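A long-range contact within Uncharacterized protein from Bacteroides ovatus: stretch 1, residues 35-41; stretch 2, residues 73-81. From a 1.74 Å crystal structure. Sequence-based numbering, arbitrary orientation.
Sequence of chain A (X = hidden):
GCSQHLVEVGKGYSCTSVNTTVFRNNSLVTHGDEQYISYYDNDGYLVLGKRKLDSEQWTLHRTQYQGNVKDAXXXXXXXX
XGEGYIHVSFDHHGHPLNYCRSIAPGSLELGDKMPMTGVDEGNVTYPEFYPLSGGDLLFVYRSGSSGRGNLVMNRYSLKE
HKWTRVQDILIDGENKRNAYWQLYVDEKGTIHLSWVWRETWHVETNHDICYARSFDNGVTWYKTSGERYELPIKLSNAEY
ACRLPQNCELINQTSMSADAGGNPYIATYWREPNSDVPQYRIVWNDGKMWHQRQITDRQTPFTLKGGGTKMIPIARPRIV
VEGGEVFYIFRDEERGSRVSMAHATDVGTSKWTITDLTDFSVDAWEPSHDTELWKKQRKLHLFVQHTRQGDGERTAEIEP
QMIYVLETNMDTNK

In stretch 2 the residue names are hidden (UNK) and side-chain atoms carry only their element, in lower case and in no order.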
# COMPACT_ATOMS: atom_id res chain seq x y z
N GLN A 35 6.37 7.17 16.53
CA GLN A 35 5.49 6.67 15.49
C GLN A 35 4.45 7.73 15.16
O GLN A 35 3.90 8.37 16.06
CB GLN A 35 4.81 5.40 15.98
CG GLN A 35 3.91 4.72 15.00
CD GLN A 35 3.32 3.47 15.60
OE1 GLN A 35 2.55 3.53 16.55
NE2 GLN A 35 3.70 2.34 15.07
N TYR A 36 4.21 7.88 13.87
CA TYR A 36 3.33 8.88 13.32
C TYR A 36 2.17 8.20 12.64
O TYR A 36 2.32 7.12 12.07
CB TYR A 36 4.07 9.71 12.26
CG TYR A 36 5.19 10.54 12.82
CD1 TYR A 36 6.47 10.00 13.03
CD2 TYR A 36 4.98 11.89 13.14
CE1 TYR A 36 7.48 10.77 13.58
CE2 TYR A 36 5.99 12.66 13.64
CZ TYR A 36 7.24 12.11 13.86
OH TYR A 36 8.23 12.90 14.39
N ILE A 37 1.02 8.86 12.69
CA ILE A 37 -0.20 8.32 12.12
C ILE A 37 -0.96 9.46 11.47
O ILE A 37 -0.76 10.64 11.80
CB ILE A 37 -1.06 7.63 13.22
CG1 ILE A 37 -2.12 6.71 12.60
CG2 ILE A 37 -1.68 8.66 14.16
CD1 ILE A 37 -2.82 5.86 13.66
N SER A 38 -1.84 9.13 10.53
CA SER A 38 -2.67 10.13 9.89
C SER A 38 -4.01 9.51 9.55
O SER A 38 -4.08 8.33 9.22
CB SER A 38 -2.01 10.69 8.59
OG SER A 38 -1.73 9.68 7.64
N TYR A 39 -5.05 10.33 9.63
CA TYR A 39 -6.40 9.91 9.31
C TYR A 39 -7.29 11.11 9.16
O TYR A 39 -6.88 12.24 9.50
CB TYR A 39 -6.97 9.01 10.39
CG TYR A 39 -7.01 9.60 11.76
CD1 TYR A 39 -5.93 9.45 12.62
CD2 TYR A 39 -8.16 10.23 12.24
CE1 TYR A 39 -5.97 9.95 13.92
CE2 TYR A 39 -8.21 10.73 13.54
CZ TYR A 39 -7.09 10.60 14.35
OH TYR A 39 -7.13 11.06 15.64
N TYR A 40 -8.49 10.88 8.61
CA TYR A 40 -9.52 11.89 8.62
C TYR A 40 -10.44 11.71 9.82
O TYR A 40 -10.91 10.59 10.09
CB TYR A 40 -10.36 11.80 7.37
CG TYR A 40 -9.68 12.10 6.05
CD1 TYR A 40 -9.31 13.39 5.72
CD2 TYR A 40 -9.49 11.09 5.10
CE1 TYR A 40 -8.69 13.66 4.52
CE2 TYR A 40 -8.89 11.35 3.88
CZ TYR A 40 -8.52 12.66 3.57
OH TYR A 40 -7.92 12.97 2.36
N ASP A 41 -10.72 12.80 10.51
CA ASP A 41 -11.70 12.80 11.58
C ASP A 41 -13.13 12.82 11.04
O ASP A 41 -13.35 12.88 9.84
CB ASP A 41 -11.38 13.90 12.61
CG ASP A 41 -11.78 15.29 12.18
OD1 ASP A 41 -12.50 15.50 11.18
OD2 ASP A 41 -11.36 16.24 12.90
N UNK A 73 -11.57 6.78 -2.49
CA UNK A 73 -10.31 6.92 -3.20
C UNK A 73 -9.36 7.94 -2.59
O UNK A 73 -8.13 7.86 -2.79
n UNK A 73 -12.57 6.15 -5.52
c UNK A 73 -12.88 5.12 -6.29
c UNK A 73 -10.53 7.33 -4.65
c UNK A 73 -11.21 6.28 -5.47
c UNK A 73 -10.70 5.30 -6.25
n UNK A 73 -11.76 4.60 -6.77
N UNK A 74 -9.95 8.90 -1.89
CA UNK A 74 -9.30 10.16 -1.56
C UNK A 74 -8.39 10.09 -0.30
O UNK A 74 -8.43 10.95 0.60
n UNK A 74 -11.05 12.99 -2.98
o UNK A 74 -11.33 10.83 -3.58
c UNK A 74 -10.94 11.68 -2.76
c UNK A 74 -10.34 11.27 -1.43
N UNK A 75 -7.56 9.06 -0.28
CA UNK A 75 -6.76 8.71 0.90
C UNK A 75 -5.63 9.68 1.23
O UNK A 75 -5.24 10.52 0.40
c UNK A 75 -7.32 6.30 0.61
c UNK A 75 -6.19 7.29 0.75
c UNK A 75 -3.79 7.24 -0.08
c UNK A 75 -5.24 7.22 -0.46
N UNK A 76 -5.10 9.51 2.42
CA UNK A 76 -3.92 10.20 2.91
C UNK A 76 -2.75 9.20 2.91
O UNK A 76 -2.84 8.10 3.51
c UNK A 76 -2.82 11.29 4.92
c UNK A 76 -5.31 11.56 4.56
c UNK A 76 -4.10 10.64 4.38
c UNK A 76 -5.95 11.40 5.94
N UNK A 77 -1.65 9.59 2.29
CA UNK A 77 -0.38 8.88 2.44
C UNK A 77 0.66 9.83 3.04
O UNK A 77 0.80 10.99 2.60
o UNK A 77 -0.57 7.25 0.60
c UNK A 77 0.13 8.39 1.08
N UNK A 78 1.42 9.31 4.00
CA UNK A 78 2.47 10.06 4.69
C UNK A 78 3.78 9.30 4.73
O UNK A 78 3.84 8.07 4.49
c UNK A 78 2.32 9.30 7.09
c UNK A 78 2.06 11.17 9.35
se UNK A 78 1.47 9.42 8.85
c UNK A 78 2.02 10.40 6.10
N UNK A 79 4.86 10.04 5.04
CA UNK A 79 6.20 9.47 5.18
C UNK A 79 7.08 10.47 5.87
O UNK A 79 6.81 11.66 5.83
se UNK A 79 8.28 6.84 4.83
c UNK A 79 6.78 9.15 3.80
c UNK A 79 6.76 5.86 4.15
c UNK A 79 8.15 8.47 3.77
N UNK A 80 8.15 10.00 6.50
CA UNK A 80 9.11 10.86 7.19
C UNK A 80 10.43 10.78 6.43
O UNK A 80 10.88 9.69 6.07
c UNK A 80 9.37 10.43 8.64
c UNK A 80 10.17 11.53 9.38
c UNK A 80 8.07 10.07 9.38
c UNK A 80 7.15 11.22 9.69
N UNK A 81 11.03 11.93 6.16
CA UNK A 81 12.32 11.98 5.47
C UNK A 81 13.47 11.87 6.49
O UNK A 81 13.23 11.79 7.70
c UNK A 81 12.54 14.55 5.26
o UNK A 81 12.23 15.59 4.61
c UNK A 81 12.44 13.20 4.52
o UNK A 81 12.91 14.59 6.44

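Position 73 carries one carbon and then a five-membered ring of three carbons and two nitrogens, an imidazole; it lies out of reach of stretch 1. This is H73, and its backbone O accepts a hydrogen bond from the backbone N of position 75, 2.8 Å away.

Position 74 has two side-chain carbons, the second bearing one oxygen and one nitrogen: a short amide, N74. Its side chain leads away from stretch 1, and the backbone does the work. Y40 OH donates a hydrogen bond to N74 O at 2.7 Å, near the plane of the tyrosine ring.

Position 75 shows four carbons forked at the first, one arm two carbons long, which defines isoleucine. I75 points away and contributes little here.

Position 76 repeats that forked four-carbon pattern but points toward stretch 1. The longer arm ends over the face of Y40, its last carbon 3.5 Å from the centroid of the ring and 7° off the normal; the short arm turns to S38. This is I76: CD1 makes the CH-pi contact with Y40, and CG2 lies 3.3 Å from S38 OG.

Position 77 holds one carbon and one oxygen, a serine. S77 faces away, its hydroxyl hydrogen-bonded elsewhere in the structure.

Position 78 is an unbranched chain of two carbons, selenium and a carbon, packed against Y36, I37 and S38: selenomethionine, M78. Its SE sits 3.4 Å from S38 OG and 3.6 Å from I37 C, while CE reaches Y36 CB at 3.8 Å, so one flexible chain spans the middle of the opposing strand.

Position 79 has the same selenium-bearing chain, yet it points away and touches nothing on stretch 1. It is M79, a second selenomethionine.

Position 80 is again four carbons forked at the first, with one two-carbon arm whose end lies over the Y36 ring. In I80, CD1 is 3.8 Å from the centroid of that ring, 17° off its normal.

Position 81 ends in two carbons, the second with two oxygens, a carboxylate. D81 is out of reach of stretch 1.

The rule is alternation. The strands run nearly antiparallel at 165°, their axes 7.3 Å apart at closest approach, and no backbone hydrogen bond joins them; side chains fill the gap. I76, M78 and I80 point inward while S77 and M79 point away. Tyrosine faces receive isoleucine methyls at both ends, the selenium of M78 packs against S38 between them, and one phenol-to-carbonyl hydrogen bond adds a polar tie.

Stretch 2 73-81: HNIISMMID
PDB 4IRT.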